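Long-range contact in uncharacterized protein (Sinorhizobium meliloti, PDB 4DNH), which is of unknown function but adopts a TIM-barrel fold and is probably related to the dihydrodipicolinate synthases: residues Arg70-Thr84 against Leu275-Ser287. Residues are numbered along the deposited sequence; the frame is centred on the assembly and turned at random.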
loop_
_atom_site.group_PDB
_atom_site.type_symbol
_atom_site.label_atom_id
_atom_site.label_comp_id
_atom_site.label_asym_id
_atom_site.label_seq_id
_atom_site.Cartn_x
_atom_site.Cartn_y
_atom_site.Cartn_z
ATOM N N ARG A 70 9.871 -10.483 -6.107
ATOM C CA ARG A 70 8.928 -11.418 -5.492
ATOM C C ARG A 70 7.498 -11.097 -5.921
ATOM O O ARG A 70 6.716 -12.014 -6.240
ATOM C CB ARG A 70 9.038 -11.370 -3.962
ATOM C CG ARG A 70 8.284 -12.457 -3.211
ATOM C CD ARG A 70 8.425 -12.222 -1.712
ATOM N NE ARG A 70 7.338 -12.758 -0.880
ATOM C CZ ARG A 70 7.228 -14.036 -0.509
ATOM N NH1 ARG A 70 8.133 -14.938 -0.921
ATOM N NH2 ARG A 70 6.207 -14.416 0.262
ATOM N N LEU A 71 7.159 -9.805 -5.947
ATOM C CA LEU A 71 5.800 -9.396 -6.327
ATOM C C LEU A 71 5.565 -9.646 -7.803
ATOM O O LEU A 71 4.556 -10.224 -8.181
ATOM C CB LEU A 71 5.475 -7.936 -5.960
ATOM C CG LEU A 71 5.378 -7.533 -4.487
ATOM C CD1 LEU A 71 5.167 -6.025 -4.372
ATOM C CD2 LEU A 71 4.281 -8.276 -3.742
ATOM N N TRP A 72 6.500 -9.217 -8.640
ATOM C CA TRP A 72 6.390 -9.505 -10.072
ATOM C C TRP A 72 6.273 -10.970 -10.366
ATOM O O TRP A 72 5.473 -11.338 -11.220
ATOM C CB TRP A 72 7.501 -8.854 -10.856
ATOM C CG TRP A 72 7.404 -7.350 -10.839
ATOM C CD1 TRP A 72 6.250 -6.574 -10.917
ATOM C CD2 TRP A 72 8.509 -6.382 -10.747
ATOM N NE1 TRP A 72 6.555 -5.237 -10.882
ATOM C CE2 TRP A 72 7.888 -5.048 -10.779
ATOM C CE3 TRP A 72 9.901 -6.478 -10.646
ATOM C CZ2 TRP A 72 8.644 -3.882 -10.713
ATOM C CZ3 TRP A 72 10.651 -5.294 -10.574
ATOM C CH2 TRP A 72 10.033 -4.028 -10.606
ATOM N N ASP A 73 7.017 -11.805 -9.629
ATOM C CA ASP A 73 6.996 -13.285 -9.787
ATOM C C ASP A 73 5.617 -13.865 -9.565
ATOM O O ASP A 73 5.233 -14.826 -10.228
ATOM C CB ASP A 73 7.935 -13.981 -8.788
ATOM C CG ASP A 73 9.408 -13.859 -9.162
ATOM O OD1 ASP A 73 9.726 -13.422 -10.286
ATOM O OD2 ASP A 73 10.259 -14.201 -8.308
ATOM N N LEU A 74 4.889 -13.284 -8.612
ATOM C CA LEU A 74 3.550 -13.736 -8.263
ATOM C C LEU A 74 2.474 -13.116 -9.160
ATOM O O LEU A 74 1.277 -13.391 -8.990
ATOM C CB LEU A 74 3.252 -13.446 -6.790
ATOM C CG LEU A 74 4.081 -14.216 -5.752
ATOM C CD1 LEU A 74 3.946 -13.556 -4.393
ATOM C CD2 LEU A 74 3.710 -15.688 -5.643
ATOM N N GLY A 75 2.900 -12.281 -10.104
ATOM C CA GLY A 75 1.983 -11.662 -11.050
ATOM C C GLY A 75 1.391 -10.348 -10.599
ATOM O O GLY A 75 0.665 -9.715 -11.364
ATOM N N LEU A 76 1.698 -9.932 -9.366
ATOM C CA LEU A 76 1.157 -8.686 -8.805
ATOM C C LEU A 76 1.918 -7.510 -9.363
ATOM O O LEU A 76 3.113 -7.614 -9.630
ATOM C CB LEU A 76 1.263 -8.690 -7.276
ATOM C CG LEU A 76 0.558 -9.862 -6.585
ATOM C CD1 LEU A 76 0.924 -9.944 -5.116
ATOM C CD2 LEU A 76 -0.942 -9.732 -6.732
ATOM N N GLY A 77 1.235 -6.395 -9.575
ATOM C CA GLY A 77 1.937 -5.169 -9.960
ATOM C C GLY A 77 2.570 -4.510 -8.743
ATOM O O GLY A 77 2.240 -4.843 -7.596
ATOM N N VAL A 78 3.462 -3.561 -8.984
ATOM C CA VAL A 78 4.115 -2.851 -7.908
ATOM C C VAL A 78 3.723 -1.364 -7.946
ATOM O O VAL A 78 3.845 -0.697 -8.994
ATOM C CB VAL A 78 5.658 -3.036 -7.984
ATOM C CG1 VAL A 78 6.389 -1.981 -7.157
ATOM C CG2 VAL A 78 6.062 -4.438 -7.532
ATOM N N ALA A 79 3.251 -0.853 -6.811
ATOM C CA ALA A 79 2.972 0.574 -6.631
ATOM C C ALA A 79 4.109 1.164 -5.808
ATOM O O ALA A 79 4.192 0.894 -4.606
ATOM C CB ALA A 79 1.653 0.771 -5.898
ATOM N N GLU A 80 4.975 1.963 -6.435
ATOM C CA GLU A 80 6.219 2.338 -5.787
ATOM C C GLU A 80 6.226 3.644 -5.057
ATOM O O GLU A 80 5.622 4.637 -5.492
ATOM C CB GLU A 80 7.393 2.366 -6.758
ATOM C CG GLU A 80 8.225 1.102 -6.733
ATOM C CD GLU A 80 8.891 0.811 -5.407
ATOM O OE1 GLU A 80 8.464 1.302 -4.329
ATOM O OE2 GLU A 80 9.847 0.033 -5.454
ATOM N N SER A 81 6.979 3.619 -3.959
ATOM C CA SER A 81 7.200 4.771 -3.137
ATOM C C SER A 81 5.840 5.313 -2.685
ATOM O O SER A 81 5.602 6.514 -2.654
ATOM C CB SER A 81 8.032 5.805 -3.904
ATOM O OG SER A 81 9.336 5.313 -4.158
HETATM N N MSE A 82 4.959 4.396 -2.323
HETATM C CA MSE A 82 3.624 4.760 -1.874
HETATM C C MSE A 82 3.577 4.866 -0.372
HETATM O O MSE A 82 4.606 4.780 0.318
HETATM C CB MSE A 82 2.659 3.713 -2.431
HETATM C CG MSE A 82 2.458 3.938 -3.933
HETATM SE SE MSE A 82 1.525 5.662 -4.166
HETATM C CE MSE A 82 -0.225 5.048 -3.500
ATOM N N ASP A 83 2.376 5.052 0.159
ATOM C CA ASP A 83 2.204 5.179 1.593
ATOM C C ASP A 83 2.828 3.998 2.329
ATOM O O ASP A 83 3.397 4.181 3.384
ATOM C CB ASP A 83 0.724 5.302 1.950
ATOM C CG ASP A 83 0.515 5.705 3.384
ATOM O OD1 ASP A 83 0.641 6.912 3.683
ATOM O OD2 ASP A 83 0.243 4.812 4.219
ATOM N N THR A 84 2.734 2.792 1.770
ATOM C CA THR A 84 3.358 1.603 2.397
ATOM C C THR A 84 4.885 1.692 2.439
ATOM O O THR A 84 5.525 1.079 3.291
ATOM C CB THR A 84 2.946 0.280 1.710
ATOM O OG1 THR A 84 1.523 0.211 1.632
ATOM C CG2 THR A 84 3.426 -0.919 2.495
ATOM N N LEU A 275 -5.153 -1.980 -5.325
ATOM C CA LEU A 275 -3.874 -1.336 -5.092
ATOM C C LEU A 275 -3.779 -1.228 -3.568
ATOM O O LEU A 275 -4.238 -0.256 -2.944
ATOM C CB LEU A 275 -3.835 0.025 -5.785
ATOM C CG LEU A 275 -2.479 0.687 -6.028
ATOM C CD1 LEU A 275 -2.725 1.920 -6.884
ATOM C CD2 LEU A 275 -1.788 1.057 -4.714
ATOM N N LEU A 276 -3.187 -2.262 -2.986
ATOM C CA LEU A 276 -3.298 -2.527 -1.561
ATOM C C LEU A 276 -1.952 -2.750 -0.894
ATOM O O LEU A 276 -1.109 -3.496 -1.405
ATOM C CB LEU A 276 -4.152 -3.782 -1.349
ATOM C CG LEU A 276 -5.649 -3.663 -1.616
ATOM C CD1 LEU A 276 -6.249 -5.047 -1.823
ATOM C CD2 LEU A 276 -6.336 -2.943 -0.470
ATOM N N GLY A 277 -1.767 -2.127 0.268
ATOM C CA GLY A 277 -0.637 -2.444 1.140
ATOM C C GLY A 277 -0.742 -3.854 1.715
ATOM O O GLY A 277 0.274 -4.478 1.983
ATOM N N ILE A 278 -1.961 -4.373 1.894
ATOM C CA ILE A 278 -2.107 -5.740 2.408
ATOM C C ILE A 278 -1.598 -6.792 1.401
ATOM O O ILE A 278 -1.105 -7.847 1.794
ATOM C CB ILE A 278 -3.544 -6.052 2.940
ATOM C CG1 ILE A 278 -3.634 -7.462 3.551
ATOM C CG2 ILE A 278 -4.597 -5.915 1.847
ATOM C CD1 ILE A 278 -2.855 -7.648 4.832
ATOM N N PHE A 279 -1.698 -6.495 0.109
ATOM C CA PHE A 279 -1.232 -7.425 -0.916
ATOM C C PHE A 279 0.274 -7.640 -0.888
ATOM O O PHE A 279 0.775 -8.654 -1.360
ATOM C CB PHE A 279 -1.716 -6.991 -2.290
ATOM C CG PHE A 279 -3.096 -7.486 -2.610
ATOM C CD1 PHE A 279 -3.871 -8.097 -1.626
ATOM C CD2 PHE A 279 -3.627 -7.318 -3.871
ATOM C CE1 PHE A 279 -5.133 -8.555 -1.904
ATOM C CE2 PHE A 279 -4.895 -7.772 -4.161
ATOM C CZ PHE A 279 -5.653 -8.395 -3.177
ATOM N N ASP A 280 0.982 -6.676 -0.319
ATOM C CA ASP A 280 2.381 -6.824 -0.019
ATOM C C ASP A 280 2.542 -7.963 1.018
ATOM O O ASP A 280 3.185 -8.987 0.729
ATOM C CB ASP A 280 2.921 -5.472 0.481
ATOM C CG ASP A 280 4.279 -5.580 1.169
ATOM O OD1 ASP A 280 4.581 -6.619 1.808
ATOM O OD2 ASP A 280 5.042 -4.595 1.085
ATOM N N ALA A 281 1.928 -7.797 2.194
ATOM C CA ALA A 281 2.051 -8.760 3.298
ATOM C C ALA A 281 1.504 -10.174 3.031
ATOM O O ALA A 281 2.005 -11.155 3.605
ATOM C CB ALA A 281 1.433 -8.187 4.564
ATOM N N ILE A 282 0.488 -10.290 2.176
ATOM C CA ILE A 282 -0.073 -11.610 1.847
ATOM C C ILE A 282 0.080 -11.968 0.359
ATOM O O ILE A 282 -0.701 -12.771 -0.195
ATOM C CB ILE A 282 -1.560 -11.725 2.275
ATOM C CG1 ILE A 282 -2.434 -10.793 1.431
ATOM C CG2 ILE A 282 -1.723 -11.456 3.771
ATOM C CD1 ILE A 282 -3.913 -10.870 1.745
ATOM N N ALA A 283 1.096 -11.378 -0.273
ATOM C CA ALA A 283 1.372 -11.565 -1.700
ATOM C C ALA A 283 1.041 -12.956 -2.252
ATOM O O ALA A 283 0.255 -13.050 -3.207
ATOM C CB ALA A 283 2.806 -11.157 -2.046
ATOM N N PRO A 284 1.612 -14.031 -1.663
ATOM C CA PRO A 284 1.382 -15.389 -2.206
ATOM C C PRO A 284 -0.070 -15.800 -2.246
ATOM O O PRO A 284 -0.508 -16.405 -3.222
ATOM C CB PRO A 284 2.126 -16.294 -1.228
ATOM C CG PRO A 284 3.142 -15.409 -0.591
ATOM C CD PRO A 284 2.502 -14.064 -0.492
ATOM N N VAL A 285 -0.810 -15.456 -1.195
ATOM C CA VAL A 285 -2.221 -15.808 -1.062
ATOM C C VAL A 285 -3.056 -14.997 -2.043
ATOM O O VAL A 285 -3.939 -15.543 -2.717
ATOM C CB VAL A 285 -2.731 -15.550 0.379
ATOM C CG1 VAL A 285 -4.220 -15.834 0.487
ATOM C CG2 VAL A 285 -1.953 -16.388 1.386
ATOM N N ALA A 286 -2.781 -13.695 -2.116
ATOM C CA ALA A 286 -3.521 -12.816 -3.019
ATOM C C ALA A 286 -3.402 -13.303 -4.458
ATOM O O ALA A 286 -4.399 -13.374 -5.190
ATOM C CB ALA A 286 -3.026 -11.386 -2.898
ATOM N N SER A 287 -2.170 -13.640 -4.844
ATOM C CA SER A 287 -1.878 -14.199 -6.138
ATOM C C SER A 287 -2.731 -15.450 -6.370
ATOM O O SER A 287 -3.471 -15.523 -7.352
ATOM C CB SER A 287 -0.389 -14.522 -6.242
ATOM O OG SER A 287 -0.085 -15.219 -7.444
HETATM O O HOH W 1 5.037 -10.998 0.768
#
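The backbones of L71 and A283 approach to 6.8 Å between CA atoms and those of L74 and S287 to 5.8 Å, while T84 and G277, also 5.8 Å apart by CA, meet at the far end of the contact. A283 CB sits among three leucines: L74 CD1 at 3.5 Å, L71 CD2 at 3.7 Å and L76 CD1, each reaching it with a single methyl. With CG of L74 anti to the carbonyl carbon (chi1 -66°), its CD1 also packs against the ring nitrogen of P284, and R70 NH2 comes obliquely to P284 CG. The edge of the R70 guanidinium meets a water, through a weak bond from NE, that in turn donates to D280 O.

S287 OG donates to L74 O at 2.8 Å, in the carbonyl plane and on a lone pair; chi1 of 173° carries the hydroxyl anti to its own backbone N. R28 NH2 hydrogen-bonds the same OG, so two bonds grip the hydroxyl. L74 immediately precedes G75, whose positive phi closes helix 61-73 in a Schellman motif. These segments bring the second and eighth strands of the parallel TIM barrel together, with the first strand, 37-40, between them in the sheet. Inside, A79 CB meets L275 CD2 at 3.7 Å, and the selenomethionine methyl M82 CE lies farther off the same branch. T84 OG1 rests 3.5 Å from G277 CA. G277 N hydrogen-bonds a glycerol that probably came from the crystallisation liquor. D280 OD2 is hydrogen-bonded to H42 ND1.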